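Local coordinates for protein CaaX farnesyltransferase alpha subunit Ram2 (Aspergillus fumigatus, PDB 4L9P) that is the alpha subunit of a heterodimeric prenyltransferase that probably attaches farnesyl, and in the related enzyme geranylgeranyl, groups to CaaX proteins, at residues 181-186 against 205-210; 193-198 against 253-258; 240-245 against 272-277; 264-269 against 306-311; 326-331 against 351-356. The protein carries 1 engineered substitution. All coordinates share one frame; numbering follows the deposited sequence. Where two conformers were deposited one is given.

Contact 1 of 5, residues 181-186 against 205-210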
# COMPACT_ATOMS: atom_id res chain seq x y z
N ARG A 181 -21.12 -3.61 -21.85
CA ARG A 181 -21.09 -4.43 -20.60
C ARG A 181 -20.20 -3.81 -19.54
O ARG A 181 -20.39 -4.09 -18.36
CB ARG A 181 -20.64 -5.86 -20.85
CG ARG A 181 -21.80 -6.75 -21.32
CD ARG A 181 -22.83 -7.01 -20.19
NE ARG A 181 -22.13 -7.65 -19.06
CZ ARG A 181 -21.74 -8.92 -19.00
NH1 ARG A 181 -22.00 -9.80 -20.00
NH2 ARG A 181 -21.07 -9.36 -17.97
N GLU A 182 -19.24 -2.98 -19.94
CA GLU A 182 -18.38 -2.38 -18.90
C GLU A 182 -19.21 -1.40 -18.09
O GLU A 182 -19.20 -1.48 -16.83
CB GLU A 182 -17.18 -1.68 -19.55
CG GLU A 182 -16.13 -2.68 -20.10
CD GLU A 182 -15.64 -3.67 -19.04
OE1 GLU A 182 -15.29 -3.19 -17.93
OE2 GLU A 182 -15.62 -4.89 -19.25
N ILE A 183 -19.92 -0.50 -18.72
CA ILE A 183 -20.79 0.41 -17.98
C ILE A 183 -21.94 -0.33 -17.32
O ILE A 183 -22.30 -0.01 -16.18
CB ILE A 183 -21.21 1.60 -18.84
CG1 ILE A 183 -21.69 2.73 -17.98
CG2 ILE A 183 -22.23 1.22 -19.95
CD1 ILE A 183 -20.41 3.45 -17.25
N GLN A 184 -22.54 -1.31 -18.00
CA GLN A 184 -23.66 -2.01 -17.39
C GLN A 184 -23.22 -2.76 -16.15
O GLN A 184 -23.97 -2.77 -15.13
CB GLN A 184 -24.24 -3.02 -18.40
CG GLN A 184 -25.30 -3.95 -17.82
CD GLN A 184 -25.78 -4.93 -18.88
OE1 GLN A 184 -25.99 -4.54 -20.06
NE2 GLN A 184 -25.87 -6.20 -18.51
N ASP A 185 -22.03 -3.37 -16.17
CA ASP A 185 -21.59 -4.12 -14.97
C ASP A 185 -21.26 -3.15 -13.82
O ASP A 185 -21.61 -3.44 -12.68
CB ASP A 185 -20.38 -5.01 -15.32
CG ASP A 185 -20.77 -6.20 -16.18
OD1 ASP A 185 -21.99 -6.40 -16.49
OD2 ASP A 185 -19.85 -6.94 -16.56
N VAL A 186 -20.66 -2.00 -14.15
CA VAL A 186 -20.46 -0.99 -13.09
C VAL A 186 -21.81 -0.55 -12.53
O VAL A 186 -21.96 -0.48 -11.30
CB VAL A 186 -19.72 0.23 -13.72
CG1 VAL A 186 -19.98 1.53 -12.92
CG2 VAL A 186 -18.26 -0.05 -13.86
N MET A 205 -12.38 5.44 -15.19
CA MET A 205 -11.55 4.98 -16.28
C MET A 205 -12.35 4.87 -17.59
O MET A 205 -11.89 5.32 -18.67
CB MET A 205 -11.01 3.62 -15.94
CG MET A 205 -10.02 3.12 -16.99
SD MET A 205 -10.59 1.64 -17.76
CE MET A 205 -11.90 1.05 -16.87
N LEU A 206 -13.55 4.29 -17.51
CA LEU A 206 -14.33 4.08 -18.76
C LEU A 206 -14.66 5.42 -19.36
O LEU A 206 -14.65 5.54 -20.60
CB LEU A 206 -15.65 3.38 -18.42
CG LEU A 206 -15.52 1.94 -17.91
CD1 LEU A 206 -16.89 1.39 -17.52
CD2 LEU A 206 -14.83 1.01 -18.94
N ARG A 207 -15.00 6.41 -18.55
CA ARG A 207 -15.51 7.68 -19.10
C ARG A 207 -14.44 8.73 -19.37
O ARG A 207 -14.57 9.49 -20.36
CB ARG A 207 -16.58 8.26 -18.18
CG ARG A 207 -17.85 7.38 -18.07
CD ARG A 207 -18.61 7.42 -19.36
NE ARG A 207 -19.99 7.01 -19.22
CZ ARG A 207 -20.56 6.10 -20.01
NH1 ARG A 207 -19.80 5.43 -20.91
NH2 ARG A 207 -21.85 5.82 -19.86
N PHE A 208 -13.42 8.77 -18.53
CA PHE A 208 -12.48 9.89 -18.50
C PHE A 208 -11.07 9.42 -18.54
O PHE A 208 -10.18 10.26 -18.63
CB PHE A 208 -12.76 10.80 -17.28
CG PHE A 208 -14.10 11.43 -17.36
CD1 PHE A 208 -14.33 12.40 -18.30
CD2 PHE A 208 -15.16 10.95 -16.59
CE1 PHE A 208 -15.58 12.96 -18.45
CE2 PHE A 208 -16.42 11.53 -16.69
CZ PHE A 208 -16.63 12.53 -17.66
N GLY A 209 -10.82 8.11 -18.50
CA GLY A 209 -9.43 7.66 -18.52
C GLY A 209 -8.74 7.81 -19.86
O GLY A 209 -9.39 7.74 -20.90
N PRO A 210 -7.42 8.04 -19.87
CA PRO A 210 -6.74 8.22 -21.17
C PRO A 210 -6.76 6.95 -22.01
O PRO A 210 -6.61 5.85 -21.49
CB PRO A 210 -5.30 8.59 -20.78
CG PRO A 210 -5.27 8.68 -19.28
CD PRO A 210 -6.58 8.29 -18.69

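Contact 2 of 5, residues 193-198 against 253-258. With EDO (1,2-ethanediol), chain H.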
# COMPACT_ATOMS: atom_id res chain seq x y z
N ASP A 193 -24.75 -1.80 -4.49
CA ASP A 193 -24.11 -1.06 -3.37
C ASP A 193 -23.55 0.24 -3.95
O ASP A 193 -22.45 0.25 -4.52
CB ASP A 193 -23.02 -1.88 -2.68
CG ASP A 193 -22.49 -1.21 -1.43
OD1 ASP A 193 -22.82 -0.02 -1.22
OD2 ASP A 193 -21.75 -1.90 -0.70
N VAL A 194 -24.30 1.33 -3.82
CA VAL A 194 -23.89 2.62 -4.38
C VAL A 194 -22.59 3.14 -3.72
O VAL A 194 -21.95 4.05 -4.27
CB VAL A 194 -25.07 3.65 -4.26
CG1 VAL A 194 -25.36 4.00 -2.76
CG2 VAL A 194 -24.80 4.88 -5.12
N ARG A 195 -22.21 2.52 -2.62
CA ARG A 195 -20.95 2.90 -1.94
C ARG A 195 -19.74 2.13 -2.39
O ARG A 195 -18.67 2.19 -1.77
CB ARG A 195 -21.11 2.77 -0.41
CG ARG A 195 -22.20 3.75 0.06
CD ARG A 195 -22.83 3.24 1.26
NE ARG A 195 -23.81 4.18 1.87
CZ ARG A 195 -25.05 3.81 2.19
NH1 ARG A 195 -25.49 2.59 1.92
NH2 ARG A 195 -25.83 4.68 2.82
N ASN A 196 -19.89 1.35 -3.49
CA ASN A 196 -18.74 0.57 -3.98
C ASN A 196 -17.76 1.44 -4.74
O ASN A 196 -17.92 1.71 -5.91
CB ASN A 196 -19.21 -0.60 -4.85
CG ASN A 196 -18.08 -1.49 -5.28
OD1 ASN A 196 -16.92 -1.10 -5.21
ND2 ASN A 196 -18.41 -2.67 -5.76
N ASN A 197 -16.73 1.91 -3.99
CA ASN A 197 -15.80 2.82 -4.59
C ASN A 197 -15.01 2.20 -5.71
O ASN A 197 -14.57 2.93 -6.61
CB ASN A 197 -14.79 3.34 -3.53
CG ASN A 197 -14.06 4.55 -4.02
OD1 ASN A 197 -14.68 5.64 -4.17
ND2 ASN A 197 -12.73 4.42 -4.25
N SER A 198 -14.83 0.87 -5.69
CA SER A 198 -14.06 0.23 -6.80
C SER A 198 -14.83 0.38 -8.11
O SER A 198 -14.26 0.60 -9.20
CB SER A 198 -13.90 -1.28 -6.53
OG SER A 198 -13.21 -1.42 -5.27
N LEU A 253 -28.25 11.54 -4.16
CA LEU A 253 -29.54 11.72 -3.49
C LEU A 253 -30.03 10.41 -2.83
O LEU A 253 -30.80 10.44 -1.87
CB LEU A 253 -30.58 12.23 -4.50
CG LEU A 253 -30.37 13.67 -4.96
CD1 LEU A 253 -31.22 13.96 -6.21
CD2 LEU A 253 -30.70 14.68 -3.85
N GLU A 254 -29.55 9.26 -3.30
CA GLU A 254 -29.90 8.00 -2.64
C GLU A 254 -29.22 7.80 -1.31
O GLU A 254 -29.70 7.01 -0.48
CB GLU A 254 -29.55 6.80 -3.54
CG GLU A 254 -30.28 6.82 -4.87
CD GLU A 254 -29.76 5.82 -5.89
OE1 GLU A 254 -28.69 5.22 -5.73
OE2 GLU A 254 -30.47 5.60 -6.87
N ALA A 255 -28.08 8.50 -1.09
CA ALA A 255 -27.24 8.26 0.12
C ALA A 255 -26.25 9.39 0.19
O ALA A 255 -25.12 9.28 -0.24
CB ALA A 255 -26.52 6.87 0.06
N PRO A 256 -26.68 10.55 0.70
CA PRO A 256 -25.84 11.74 0.55
C PRO A 256 -24.52 11.69 1.33
O PRO A 256 -23.63 12.45 0.97
CB PRO A 256 -26.73 12.88 1.13
CG PRO A 256 -28.09 12.40 0.83
CD PRO A 256 -28.04 10.91 1.17
N GLU A 257 -24.40 10.86 2.37
CA GLU A 257 -23.12 10.80 3.09
C GLU A 257 -22.10 9.87 2.41
O GLU A 257 -20.99 9.72 2.90
CB GLU A 257 -23.38 10.38 4.54
CG GLU A 257 -22.21 10.53 5.53
CD GLU A 257 -21.59 11.91 5.59
OE1 GLU A 257 -22.21 12.85 5.07
OE2 GLU A 257 -20.49 12.07 6.19
N ASN A 258 -22.44 9.29 1.26
CA ASN A 258 -21.52 8.38 0.55
C ASN A 258 -20.44 9.20 -0.17
O ASN A 258 -20.75 9.93 -1.12
CB ASN A 258 -22.38 7.66 -0.45
CG ASN A 258 -21.62 6.79 -1.43
OD1 ASN A 258 -20.44 6.45 -1.26
ND2 ASN A 258 -22.35 6.37 -2.49
C1 EDO H . -17.85 11.55 8.61
O1 EDO H . -17.93 12.25 9.86
C2 EDO H . -18.92 10.46 8.64
O2 EDO H . -20.26 11.02 8.66

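Contact 3 of 5, residues 240-245 against 272-277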
# COMPACT_ATOMS: atom_id res chain seq x y z
N LEU A 240 -21.35 14.60 -22.51
CA LEU A 240 -20.92 13.50 -21.64
C LEU A 240 -20.65 14.00 -20.22
O LEU A 240 -21.07 13.39 -19.23
CB LEU A 240 -19.64 12.89 -22.19
CG LEU A 240 -19.08 11.75 -21.31
CD1 LEU A 240 -20.15 10.65 -21.18
CD2 LEU A 240 -17.82 11.16 -21.98
N VAL A 241 -19.92 15.12 -20.11
CA VAL A 241 -19.69 15.66 -18.79
C VAL A 241 -21.03 15.96 -18.10
O VAL A 241 -21.23 15.55 -16.91
CB VAL A 241 -18.78 16.90 -18.86
CG1 VAL A 241 -18.75 17.62 -17.51
CG2 VAL A 241 -17.35 16.48 -19.30
N ASP A 242 -21.96 16.64 -18.79
CA ASP A 242 -23.25 16.91 -18.15
C ASP A 242 -23.98 15.63 -17.71
O ASP A 242 -24.54 15.58 -16.61
CB ASP A 242 -24.21 17.63 -19.13
CG ASP A 242 -23.78 19.03 -19.49
OD1 ASP A 242 -22.89 19.59 -18.80
OD2 ASP A 242 -24.37 19.57 -20.48
N SER A 243 -23.97 14.60 -18.56
CA SER A 243 -24.61 13.34 -18.26
C SER A 243 -23.98 12.68 -17.02
O SER A 243 -24.67 12.16 -16.13
CB SER A 243 -24.46 12.41 -19.48
OG SER A 243 -24.95 11.10 -19.22
N GLU A 244 -22.67 12.70 -16.93
CA GLU A 244 -22.00 12.06 -15.79
C GLU A 244 -22.22 12.82 -14.49
O GLU A 244 -22.32 12.22 -13.42
CB GLU A 244 -20.50 11.96 -16.10
CG GLU A 244 -20.24 10.87 -17.14
CD GLU A 244 -20.61 9.49 -16.64
OE1 GLU A 244 -20.18 9.14 -15.52
OE2 GLU A 244 -21.31 8.74 -17.38
N LEU A 245 -22.28 14.14 -14.60
CA LEU A 245 -22.63 14.93 -13.41
C LEU A 245 -24.07 14.69 -12.96
O LEU A 245 -24.35 14.61 -11.74
CB LEU A 245 -22.34 16.42 -13.66
CG LEU A 245 -20.87 16.78 -13.85
CD1 LEU A 245 -20.79 18.23 -14.29
CD2 LEU A 245 -20.06 16.55 -12.54
N ALA A 272 -13.01 18.13 -16.86
CA ALA A 272 -13.70 19.02 -17.80
C ALA A 272 -13.23 20.49 -17.74
O ALA A 272 -13.62 21.31 -18.59
CB ALA A 272 -15.21 18.96 -17.55
N GLY A 273 -12.43 20.85 -16.72
CA GLY A 273 -12.03 22.25 -16.61
C GLY A 273 -13.16 23.14 -16.12
O GLY A 273 -13.22 24.35 -16.41
N ARG A 274 -14.05 22.53 -15.36
CA ARG A 274 -15.19 23.25 -14.82
C ARG A 274 -15.03 23.47 -13.32
O ARG A 274 -14.43 22.66 -12.60
CB ARG A 274 -16.47 22.48 -15.07
CG ARG A 274 -16.86 22.38 -16.51
CD ARG A 274 -18.22 21.69 -16.55
NE ARG A 274 -18.62 21.30 -17.89
CZ ARG A 274 -19.81 20.77 -18.18
NH1 ARG A 274 -20.74 20.63 -17.23
NH2 ARG A 274 -20.07 20.41 -19.41
N PRO A 275 -15.62 24.57 -12.82
CA PRO A 275 -15.42 24.90 -11.41
C PRO A 275 -16.36 24.15 -10.46
O PRO A 275 -17.45 23.80 -10.85
CB PRO A 275 -15.73 26.39 -11.36
CG PRO A 275 -16.78 26.56 -12.43
CD PRO A 275 -16.37 25.62 -13.55
N LEU A 276 -15.95 23.94 -9.20
CA LEU A 276 -16.84 23.37 -8.18
C LEU A 276 -18.14 24.18 -8.03
O LEU A 276 -19.17 23.64 -7.66
CB LEU A 276 -16.11 23.29 -6.85
CG LEU A 276 -14.89 22.36 -6.87
CD1 LEU A 276 -14.15 22.46 -5.54
CD2 LEU A 276 -15.22 20.87 -7.18
N SER A 277 -18.10 25.46 -8.35
CA SER A 277 -19.29 26.28 -8.18
C SER A 277 -20.48 25.84 -9.07
O SER A 277 -21.63 26.23 -8.82
CB SER A 277 -18.97 27.78 -8.39
OG SER A 277 -18.40 27.95 -9.67

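Contact 4 of 5, residues 264-269 against 306-311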
# COMPACT_ATOMS: atom_id res chain seq x y z
N TYR A 264 -16.09 11.33 -7.24
CA TYR A 264 -16.17 11.12 -8.69
C TYR A 264 -16.53 12.46 -9.37
O TYR A 264 -15.89 12.88 -10.35
CB TYR A 264 -17.21 10.05 -8.97
CG TYR A 264 -17.39 9.74 -10.42
CD1 TYR A 264 -16.45 8.91 -11.07
CD2 TYR A 264 -18.44 10.28 -11.16
CE1 TYR A 264 -16.59 8.63 -12.41
CE2 TYR A 264 -18.60 10.01 -12.54
CZ TYR A 264 -17.66 9.19 -13.15
OH TYR A 264 -17.75 8.90 -14.50
N ALA A 265 -17.51 13.18 -8.83
CA ALA A 265 -17.90 14.46 -9.43
C ALA A 265 -16.78 15.49 -9.41
O ALA A 265 -16.58 16.22 -10.39
CB ALA A 265 -19.16 15.05 -8.74
N ARG A 266 -16.03 15.55 -8.31
CA ARG A 266 -14.84 16.41 -8.31
C ARG A 266 -13.90 16.01 -9.45
O ARG A 266 -13.34 16.88 -10.12
CB ARG A 266 -14.10 16.35 -6.98
CG ARG A 266 -14.86 17.00 -5.85
CD ARG A 266 -14.21 16.77 -4.54
NE ARG A 266 -14.77 17.54 -3.42
CZ ARG A 266 -14.34 18.74 -3.00
NH1 ARG A 266 -13.38 19.38 -3.63
NH2 ARG A 266 -14.90 19.28 -1.93
N GLY A 267 -13.70 14.72 -9.64
CA GLY A 267 -12.83 14.29 -10.72
C GLY A 267 -13.39 14.65 -12.07
O GLY A 267 -12.63 15.05 -12.99
N VAL A 268 -14.69 14.53 -12.26
CA VAL A 268 -15.28 14.93 -13.55
C VAL A 268 -15.11 16.41 -13.82
O VAL A 268 -14.73 16.80 -14.94
CB VAL A 268 -16.77 14.58 -13.59
CG1 VAL A 268 -17.43 15.13 -14.89
CG2 VAL A 268 -16.95 13.04 -13.47
N LEU A 269 -15.36 17.23 -12.79
CA LEU A 269 -15.21 18.70 -12.98
C LEU A 269 -13.76 19.05 -13.28
O LEU A 269 -13.49 19.88 -14.14
CB LEU A 269 -15.76 19.48 -11.78
CG LEU A 269 -17.28 19.33 -11.62
CD1 LEU A 269 -17.74 19.81 -10.22
CD2 LEU A 269 -18.02 20.13 -12.68
N ALA A 306 -21.11 17.77 1.32
CA ALA A 306 -21.70 19.03 0.86
C ALA A 306 -21.05 20.20 1.57
O ALA A 306 -20.78 21.21 0.94
CB ALA A 306 -23.17 18.99 1.06
N ILE A 307 -20.76 20.05 2.86
CA ILE A 307 -20.12 21.14 3.60
C ILE A 307 -18.70 21.35 3.06
O ILE A 307 -18.26 22.51 2.84
CB ILE A 307 -20.04 20.84 5.12
CG1 ILE A 307 -21.44 20.60 5.70
CG2 ILE A 307 -19.31 21.94 5.90
CD1 ILE A 307 -21.38 20.20 7.16
N GLU A 308 -17.95 20.25 2.80
CA GLU A 308 -16.59 20.43 2.28
C GLU A 308 -16.61 21.03 0.88
O GLU A 308 -15.76 21.87 0.52
CB GLU A 308 -15.93 19.08 2.22
CG GLU A 308 -14.46 19.19 1.78
CD GLU A 308 -13.88 17.80 1.68
OE1 GLU A 308 -14.70 16.83 1.63
OE2 GLU A 308 -12.64 17.66 1.64
N TRP A 309 -17.61 20.65 0.09
CA TRP A 309 -17.76 21.22 -1.25
C TRP A 309 -17.96 22.73 -1.16
O TRP A 309 -17.30 23.51 -1.88
CB TRP A 309 -18.97 20.58 -1.93
CG TRP A 309 -19.02 20.82 -3.40
CD1 TRP A 309 -19.33 21.98 -4.04
CD2 TRP A 309 -18.73 19.86 -4.41
NE1 TRP A 309 -19.28 21.79 -5.41
CE2 TRP A 309 -18.89 20.50 -5.66
CE3 TRP A 309 -18.35 18.50 -4.38
CZ2 TRP A 309 -18.69 19.82 -6.86
CZ3 TRP A 309 -18.16 17.82 -5.58
CH2 TRP A 309 -18.33 18.48 -6.80
N LEU A 310 -18.86 23.14 -0.26
CA LEU A 310 -19.10 24.58 -0.06
C LEU A 310 -17.84 25.31 0.44
O LEU A 310 -17.58 26.44 0.01
CB LEU A 310 -20.29 24.80 0.90
CG LEU A 310 -21.60 24.38 0.24
CD1 LEU A 310 -22.76 24.33 1.24
CD2 LEU A 310 -21.96 25.18 -1.03
N ALA A 311 -17.05 24.69 1.32
CA ALA A 311 -15.87 25.36 1.81
C ALA A 311 -14.97 25.66 0.63
O ALA A 311 -14.38 26.72 0.55
CB ALA A 311 -15.16 24.47 2.78

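Contact 5 of 5, residues 326-331 against 351-356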
# COMPACT_ATOMS: atom_id res chain seq x y z
N GLU A 326 -17.18 32.68 5.07
CA GLU A 326 -18.15 31.59 4.90
C GLU A 326 -17.42 30.24 4.75
O GLU A 326 -17.91 29.24 5.27
CB GLU A 326 -19.07 31.82 3.71
CG GLU A 326 -20.18 30.80 3.53
CD GLU A 326 -21.30 30.85 4.58
OE1 GLU A 326 -22.11 29.90 4.63
OE2 GLU A 326 -21.36 31.80 5.37
N ALA A 327 -16.28 30.22 4.04
CA ALA A 327 -15.48 29.00 3.91
C ALA A 327 -15.04 28.58 5.30
O ALA A 327 -15.12 27.37 5.62
CB ALA A 327 -14.28 29.19 2.98
N VAL A 328 -14.55 29.54 6.10
CA VAL A 328 -14.12 29.22 7.44
C VAL A 328 -15.26 28.68 8.30
O VAL A 328 -15.10 27.74 9.11
CB VAL A 328 -13.40 30.41 8.10
CG1 VAL A 328 -13.11 30.11 9.56
CG2 VAL A 328 -12.11 30.71 7.33
N LYS A 329 -16.46 29.25 8.14
CA LYS A 329 -17.59 28.70 8.85
C LYS A 329 -17.86 27.22 8.48
O LYS A 329 -18.19 26.41 9.37
CB LYS A 329 -18.84 29.53 8.51
CG LYS A 329 -20.06 29.08 9.24
CD LYS A 329 -21.30 29.86 8.73
CE LYS A 329 -22.58 29.35 9.44
NZ LYS A 329 -23.86 30.05 9.03
N MET A 330 -17.83 26.90 7.17
CA MET A 330 -18.07 25.51 6.75
C MET A 330 -17.02 24.60 7.39
O MET A 330 -17.36 23.53 7.89
CB MET A 330 -18.01 25.41 5.23
CG MET A 330 -19.11 26.14 4.51
SD MET A 330 -20.78 25.53 4.96
CE MET A 330 -21.28 26.79 6.21
N LEU A 331 -15.74 25.05 7.40
CA LEU A 331 -14.68 24.21 7.94
C LEU A 331 -14.82 24.03 9.45
O LEU A 331 -14.44 23.01 10.03
CB LEU A 331 -13.33 24.79 7.54
CG LEU A 331 -13.03 24.64 6.03
CD1 LEU A 331 -11.94 25.64 5.65
CD2 LEU A 331 -12.47 23.21 5.68
N ARG A 351 -6.26 27.95 7.93
CA ARG A 351 -5.04 28.78 7.93
C ARG A 351 -4.70 29.23 6.52
O ARG A 351 -4.29 30.37 6.31
CB ARG A 351 -3.84 28.02 8.54
CG ARG A 351 -4.03 27.70 10.02
CD ARG A 351 -2.71 27.39 10.78
NE ARG A 351 -1.97 26.27 10.22
CZ ARG A 351 -2.20 24.98 10.52
NH1 ARG A 351 -3.15 24.70 11.37
NH2 ARG A 351 -1.46 23.99 9.97
N GLN A 352 -4.88 28.34 5.54
CA GLN A 352 -4.57 28.69 4.14
C GLN A 352 -5.51 29.77 3.64
O GLN A 352 -5.08 30.73 3.01
CB GLN A 352 -4.76 27.50 3.22
CG GLN A 352 -3.70 26.39 3.33
CD GLN A 352 -3.86 25.35 2.23
OE1 GLN A 352 -4.94 24.78 2.05
NE2 GLN A 352 -2.78 25.12 1.47
N ILE A 353 -6.80 29.63 3.96
CA ILE A 353 -7.80 30.59 3.52
C ILE A 353 -7.59 31.96 4.20
O ILE A 353 -7.70 33.04 3.59
CB ILE A 353 -9.22 30.08 3.82
CG1 ILE A 353 -9.48 28.83 2.98
CG2 ILE A 353 -10.24 31.25 3.58
CD1 ILE A 353 -10.72 28.03 3.38
N THR A 354 -7.26 31.92 5.48
CA THR A 354 -7.00 33.13 6.24
C THR A 354 -5.73 33.85 5.70
O THR A 354 -5.73 35.08 5.56
CB THR A 354 -6.78 32.78 7.73
OG1 THR A 354 -7.96 32.16 8.26
CG2 THR A 354 -6.46 34.05 8.54
N ALA A 355 -4.69 33.09 5.35
CA ALA A 355 -3.49 33.69 4.76
C ALA A 355 -3.83 34.28 3.40
O ALA A 355 -3.36 35.37 3.05
CB ALA A 355 -2.38 32.66 4.63
N SER A 356 -4.60 33.53 2.61
CA SER A 356 -4.94 34.00 1.27
C SER A 356 -5.74 35.31 1.34
O SER A 356 -5.50 36.24 0.56
CB SER A 356 -5.70 32.92 0.50
OG SER A 356 -6.23 33.49 -0.69

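Contact 1 of 5, residues 181-186 against 205-210
The paired helices of a prenyltransferase alpha-subunit repeat, a member of the TPR clan, meet where L206 of helix 197-208 is laid against E182, I183 and V186 of helix 180-192. L206 does most of the work. Its CD2 lies 3.6 Å from E182 CB, the two side chains crossing at about a right angle, while its CD1 sits 4.1 Å from I183 CD1 and 4.2 Å from V186 CG2. E182, I183 and V186 fall on one side of a helix, at the spacing expected where successive turns face a neighbour in an alpha-alpha hairpin. E182 brings only its aliphatic root to L206; its chain bends at chi2 (-55°), and the carboxylate is held by Q147, R167 and H202. The second point of contact is a guanidinium covered by a methyl group. I183 CD1 stands 3.8 Å above the plane of R207, over its centre, and I183 CG1 comes within 3.6 Å of R207 NH2. No hydrogen bond joins the two segments, and R207 NE instead forms a salt bridge with E244 of helix 238-254. Beyond them, V171 of helix 161-174 packs against both E182 and L206.

Contact 2 of 5, residues 193-198 against 253-258
V194 and N258 form the close part of this contact, joined by a hydrogen bond from N258 ND2 to V194 O of 3.0 Å. The N-H...O angle is 151°, yet the donor stands above the carbonyl plane, 66° out of it. W200 NE1 also donates to this oxygen. R195 adds to the tight side: its CG is 3.4 Å from N258 CG and 3.5 Å from N258 OD1, the two side chains crossing obliquely. N258 CG is anti to the backbone N (chi1 172°), which carries the amide toward V194 and R195. A255 CB covers one face of the R195 guanidinium, 3.6 Å from NH2, and that nitrogen reaches D84 and L86 O of the beta subunit Ram1. Each segment contains a type I beta turn between helices of the alpha-helical repeat fold, ending in an N-cap asparagine: N196 precedes helix 197-208 and N258 precedes helix 259-272. N258 OD1 accepts from S260 N, so one amide caps helix 259-272 with OD1 and holds the 193-196 turn with ND2; N361 of Ram1 is a further polar partner. Packing is looser toward E254, an exposed residue whose OE1 is 4.0 Å from V194 CG2 and whose carboxylate pairs with R251. V194 CG1 and A255 CB are likewise separated by 4.2 Å. On the partly exposed side, a 1,2-ethanediol, probably from the crystallisation liquor, donates from O2 to E257 OE2 at 2.7 Å.

Contact 3 of 5, residues 240-245 against 272-277
D242 OD1 is gripped by both terminal nitrogens of R274, at 2.9 Å from NH1 and 3.0 Å from NH2. This end-on salt bridge links helix 238-254 to the loop that follows helix 259-272, its alpha-alpha hairpin partner; G273, with positive phi, ends that second helix in a Schellman motif. The oxygen lies in the guanidinium plane, only 2° out of it, whereas the carboxylate is turned 63° against that plane. NH1 meets OD1 nearly along its C-O axis, and NH2 comes from above the carboxylate plane. The R274 chain is extended from CG to NE, with chi2 at -175°, and runs past V241 in the opposite direction. E238 and E278 give the guanidinium two further salt-bridge partners, through NH2 and NH1 respectively, so that three acidic side chains surround one guanidinium. The apolar pair is V241 CG2 with A272 CB, 3.7 Å apart; L245 CD1 lies oblique to the guanidinium, 3.8 Å from R274 NH1. L245 also packs on L269, extending the contact into the body of helix 259-272. V241 divides its two methyl groups between the partners: while CG2 faces A272, CG1 stands over the centre of the R274 guanidinium, 3.4 Å above its plane.

Contact 4 of 5, residues 264-269 against 306-311
R266 slides past W309 in the opposite direction, its CG and NE meeting the indole. CG, anti to the carbonyl carbon (chi1 -69°), comes to 3.4 Å from W309 CZ3, in a position oblique to the ring. The extended chain then carries NE to 3.8 Å from W309 CE3. The guanidinium is turned 57° against the indole plane, so the two do not stack. At the tip, NH2 reaches the backbone of helix 304-317, 3.5 Å from W309 CA, and E308 O lies near the guanidinium plane at its edge, without a hydrogen bond. In this all-helical solenoid segments 264-269 and 306-311 run roughly parallel, at 28°, with axes 12.9 Å apart, and these long side chains bridge the separation. E308 OE1 is 4.3 Å from R266 NH2, well out of the guanidinium plane and beyond a salt bridge; D312 pairs with NH1 instead. L269 CD1 meets the rim of the indole, 3.5 Å from W309 CZ2. W279 stacks on W309, whose NE1 is hydrogen-bonded to L276 O.

Contact 5 of 5, residues 326-331 against 351-356
A327 begins the contact, its CB lying 3.8 Å from I353 CD1. One residue on, V328 places CG2 at 4.2 Å from I353 CG2 and at 4.5 Å from T354 OG1, a peripheral approach rather than a polar bond; the T354 hydroxyl is engaged with I350 O of its own helix. L331 comes one turn after A327 and makes the closest approach: its CD1 and I353 CD1 are 3.5 Å apart, the two side chains reaching toward each other tip to tip. I353 thus contacts all three residues with its two branches. CG1 is anti to the carbonyl carbon (chi1 -65°) and leads to CD1, which meets both A327 and L331, while CG2 faces V328. These residues belong to the C-terminal alpha-alpha hairpin of helices 323-338 and 343-362, in which segments 326-331 and 351-356 pack antiparallel at 169° with axes 10.1 Å apart. L331 also rests on W346 and I350 of the second helix. Helix 304-317 adjoins the same core, with Y314 against A327 and A315 against I353. The segments share no hydrogen bond or salt bridge, and their contact buries a modest 156 Å². With almost only aliphatic atoms meeting, the hold between these turns is probably dispersion and the burial of apolar surface.

How the contacts relate
From the N terminus, contact 1 closes the short hairpin of helices 180-192 and 197-208. Contact 2 opens within the stretch that contact 1 spans and ends at 258, so the two cross; it joins the turns at one end of the helices. Contact 3, which crosses contact 2, closes the hairpin 238-254/259-272. Contact 4 crosses contact 3 and carries the chain on to helix 304-317, after which contact 5 closes the last hairpin in series. Direct touches connect neighbours: F208 of contact 1 packs on V241 of contact 3 and V268 of contact 4, a probable E244-Y264 hydrogen bond links contacts 3 and 4, and A311 packs on L331 between contacts 4 and 5. Contacts 1 and 5 lie about 37 Å apart, centre to centre.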